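Local coordinates for signal recognition 54 kDa protein (Pyrococcus furiosus, PDB 3DM5) that forms the SRP54 subunit of the archaeal signal recognition particle, combining a helical bundle, a P-loop nucleotide-binding domain and a signal peptide binding domain, at residues L120-Q125 / E276-I281. Sequence-based numbering, arbitrary orientation.
Sequences LARYFQ and EKIDDI. With GDP (guanosine-5'-diphosphate), chain J.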
loop_
_atom_site.group_PDB
_atom_site.type_symbol
_atom_site.label_atom_id
_atom_site.label_comp_id
_atom_site.label_asym_id
_atom_site.label_seq_id
_atom_site.Cartn_x
_atom_site.Cartn_y
_atom_site.Cartn_z
ATOM N N LEU A 120 26.746 18.004 12.964
ATOM C CA LEU A 120 26.889 19.439 13.213
ATOM C C LEU A 120 28.372 19.873 13.201
ATOM O O LEU A 120 28.733 20.874 12.598
ATOM C CB LEU A 120 26.199 19.810 14.521
ATOM C CG LEU A 120 25.855 21.278 14.735
ATOM C CD1 LEU A 120 25.014 21.809 13.601
ATOM C CD2 LEU A 120 25.140 21.412 16.043
ATOM N N ALA A 121 29.243 19.097 13.821
ATOM C CA ALA A 121 30.668 19.409 13.771
ATOM C C ALA A 121 31.165 19.433 12.332
ATOM O O ALA A 121 31.837 20.383 11.907
ATOM C CB ALA A 121 31.457 18.412 14.582
ATOM N N ARG A 122 30.821 18.394 11.580
ATOM C CA ARG A 122 31.239 18.289 10.185
ATOM C C ARG A 122 30.638 19.404 9.320
ATOM O O ARG A 122 31.312 19.933 8.437
ATOM C CB ARG A 122 30.863 16.917 9.607
ATOM C CG ARG A 122 31.004 16.808 8.084
ATOM C CD ARG A 122 32.451 16.964 7.635
ATOM N NE ARG A 122 32.580 16.810 6.191
ATOM C CZ ARG A 122 33.643 17.182 5.487
ATOM N NH1 ARG A 122 34.672 17.747 6.096
ATOM N NH2 ARG A 122 33.674 16.998 4.170
ATOM N N TYR A 123 29.372 19.744 9.555
ATOM C CA TYR A 123 28.744 20.841 8.838
ATOM C C TYR A 123 29.597 22.097 8.966
ATOM O O TYR A 123 29.864 22.778 7.976
ATOM C CB TYR A 123 27.319 21.104 9.363
ATOM C CG TYR A 123 26.693 22.409 8.907
ATOM C CD1 TYR A 123 25.868 22.453 7.799
ATOM C CD2 TYR A 123 26.919 23.604 9.591
ATOM C CE1 TYR A 123 25.287 23.648 7.378
ATOM C CE2 TYR A 123 26.337 24.813 9.164
ATOM C CZ TYR A 123 25.526 24.816 8.059
ATOM O OH TYR A 123 24.936 25.980 7.613
ATOM N N PHE A 124 30.019 22.407 10.187
ATOM C CA PHE A 124 30.808 23.609 10.412
ATOM C C PHE A 124 32.237 23.530 9.879
ATOM O O PHE A 124 32.751 24.505 9.336
ATOM C CB PHE A 124 30.802 24.004 11.887
ATOM C CG PHE A 124 29.562 24.713 12.295
ATOM C CD1 PHE A 124 28.740 24.201 13.288
ATOM C CD2 PHE A 124 29.185 25.872 11.635
ATOM C CE1 PHE A 124 27.568 24.875 13.653
ATOM C CE2 PHE A 124 28.014 26.548 11.992
ATOM C CZ PHE A 124 27.208 26.052 13.004
ATOM N N GLN A 125 32.873 22.379 10.044
ATOM C CA GLN A 125 34.226 22.177 9.534
ATOM C C GLN A 125 34.309 22.294 8.006
ATOM O O GLN A 125 35.165 22.987 7.469
ATOM C CB GLN A 125 34.771 20.826 9.986
ATOM C CG GLN A 125 36.234 20.698 9.731
ATOM C CD GLN A 125 36.577 19.443 8.948
ATOM O OE1 GLN A 125 35.708 18.819 8.346
ATOM N NE2 GLN A 125 37.851 19.075 8.947
ATOM N N GLU A 276 21.510 8.195 8.348
ATOM C CA GLU A 276 22.511 7.702 9.282
ATOM C C GLU A 276 23.927 8.236 9.062
ATOM O O GLU A 276 24.691 8.346 10.008
ATOM C CB GLU A 276 22.494 6.175 9.304
ATOM C CG GLU A 276 21.146 5.608 9.718
ATOM C CD GLU A 276 21.289 4.287 10.446
ATOM O OE1 GLU A 276 22.426 3.935 10.805
ATOM O OE2 GLU A 276 20.275 3.607 10.681
ATOM N N LYS A 277 24.251 8.586 7.824
ATOM C CA LYS A 277 25.561 9.098 7.467
ATOM C C LYS A 277 25.835 10.561 7.915
ATOM O O LYS A 277 24.913 11.347 8.100
ATOM C CB LYS A 277 25.783 8.902 5.966
ATOM N N ILE A 278 27.120 10.886 8.088
ATOM C CA ILE A 278 27.618 12.130 8.692
ATOM C C ILE A 278 27.156 13.408 7.993
ATOM O O ILE A 278 27.130 14.488 8.584
ATOM C CB ILE A 278 29.176 12.153 8.686
ATOM C CG1 ILE A 278 29.724 13.355 9.449
ATOM C CG2 ILE A 278 29.712 12.219 7.263
ATOM C CD1 ILE A 278 29.749 13.153 10.895
ATOM N N ASP A 279 26.812 13.287 6.722
ATOM C CA ASP A 279 26.401 14.429 5.921
ATOM C C ASP A 279 24.880 14.570 5.877
ATOM O O ASP A 279 24.350 15.524 5.301
ATOM C CB ASP A 279 26.974 14.301 4.508
ATOM C CG ASP A 279 28.497 14.395 4.491
ATOM O OD1 ASP A 279 29.050 15.460 4.878
ATOM O OD2 ASP A 279 29.143 13.401 4.090
ATOM N N ASP A 280 24.182 13.633 6.515
ATOM C CA ASP A 280 22.729 13.573 6.415
ATOM C C ASP A 280 22.049 14.547 7.363
ATOM O O ASP A 280 21.231 14.143 8.187
ATOM C CB ASP A 280 22.228 12.145 6.688
ATOM C CG ASP A 280 22.631 11.161 5.594
ATOM O OD1 ASP A 280 22.808 11.592 4.434
ATOM O OD2 ASP A 280 22.753 9.952 5.879
ATOM N N ILE A 281 22.395 15.827 7.230
ATOM C CA ILE A 281 21.818 16.916 8.015
ATOM C C ILE A 281 21.630 18.128 7.106
ATOM O O ILE A 281 22.477 18.423 6.279
ATOM C CB ILE A 281 22.749 17.297 9.184
ATOM C CG1 ILE A 281 22.167 18.436 10.007
ATOM C CG2 ILE A 281 24.094 17.708 8.664
ATOM C CD1 ILE A 281 22.697 18.510 11.431
HETATM P PB GDP J . 21.979 8.295 20.726
HETATM O O1B GDP J . 20.653 8.833 20.310
HETATM O O2B GDP J . 21.778 7.413 21.933
HETATM O O3B GDP J . 22.916 9.438 21.031
HETATM O O3A GDP J . 22.582 7.273 19.632
HETATM P PA GDP J . 22.818 7.534 18.065
HETATM O O1A GDP J . 23.681 6.462 17.470
HETATM O O2A GDP J . 23.408 8.887 17.788
HETATM O "O5'" GDP J . 21.332 7.359 17.476
HETATM C "C5'" GDP J . 20.751 6.066 17.589
HETATM C "C4'" GDP J . 20.349 5.522 16.215
HETATM O "O4'" GDP J . 19.608 6.467 15.409
HETATM C "C3'" GDP J . 21.569 5.113 15.409
HETATM O "O3'" GDP J . 21.238 3.842 14.842
HETATM C "C2'" GDP J . 21.693 6.193 14.349
HETATM O "O2'" GDP J . 22.184 5.701 13.124
HETATM C "C1'" GDP J . 20.254 6.591 14.129
HETATM N N9 GDP J . 20.077 7.959 13.615
HETATM C C8 GDP J . 20.466 9.124 14.158
HETATM N N7 GDP J . 20.064 10.169 13.383
HETATM C C5 GDP J . 19.390 9.657 12.335
HETATM C C6 GDP J . 18.689 10.166 11.127
HETATM O O6 GDP J . 18.594 11.390 10.875
HETATM N N1 GDP J . 18.148 9.263 10.299
HETATM C C2 GDP J . 18.203 7.940 10.528
HETATM N N2 GDP J . 17.625 7.100 9.644
HETATM N N3 GDP J . 18.812 7.405 11.603
HETATM C C4 GDP J . 19.408 8.201 12.507
#
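The guanidinium of Arg122 presents an edge to the carboxylate of Asp279, whose OD1 lies near the guanidinium plane, 4.0 Å from Arg122 NE. That is too long for a salt bridge, and the two planes are turned 62° apart, so the attraction is probably a loose electrostatic one. Another part of the guanidinium edge meets the Gln125 amide: Arg122 NH1 donates to Gln125 OE1 at 2.7 Å, almost in the guanidinium plane, and this bond along one helix face helps fix the rotation of the arginine head. Of the aromatic rings, Phe124 carries Tyr123 CD2 over the centre of one face, while Phe124 CE2 lies at the edge of the Tyr123 ring.

Apolar contact comes from the root of the arginine. Ile278 extends its CG1 branch anti to the backbone N (chi1 -173°), and CG1 reaches Arg122 CB at 3.7 Å, the two side chains crossing at about a right angle. Farther along, Ile281 CD1 approaches the Leu120 backbone N at 4.4 Å. The loop makes a type I turn from Lys277 to Asp280, with Asp280 N bonded to Lys277 O at 2.9 Å. Just ahead of the turn, Glu276 belongs to the nucleotide pocket, with its OE1 2.9 Å from GDP O2'.

The loop after strand 269-273, with the start of strand 281-283, is thus laid against the C-terminal end of helix 113-125, the helix that follows the probable P-loop. Lys119 of that helix also bonds to the Asp280 carbonyl, and the side chains of Arg122 and Ile278 also touch Tyr154. On the helix's inner side, Leu120 and Phe124 pack on strand 101-106, Ala121 and Phe124 on strand 131-135, and Tyr123 meets Phe271 of strand 269-273 edge-to-face.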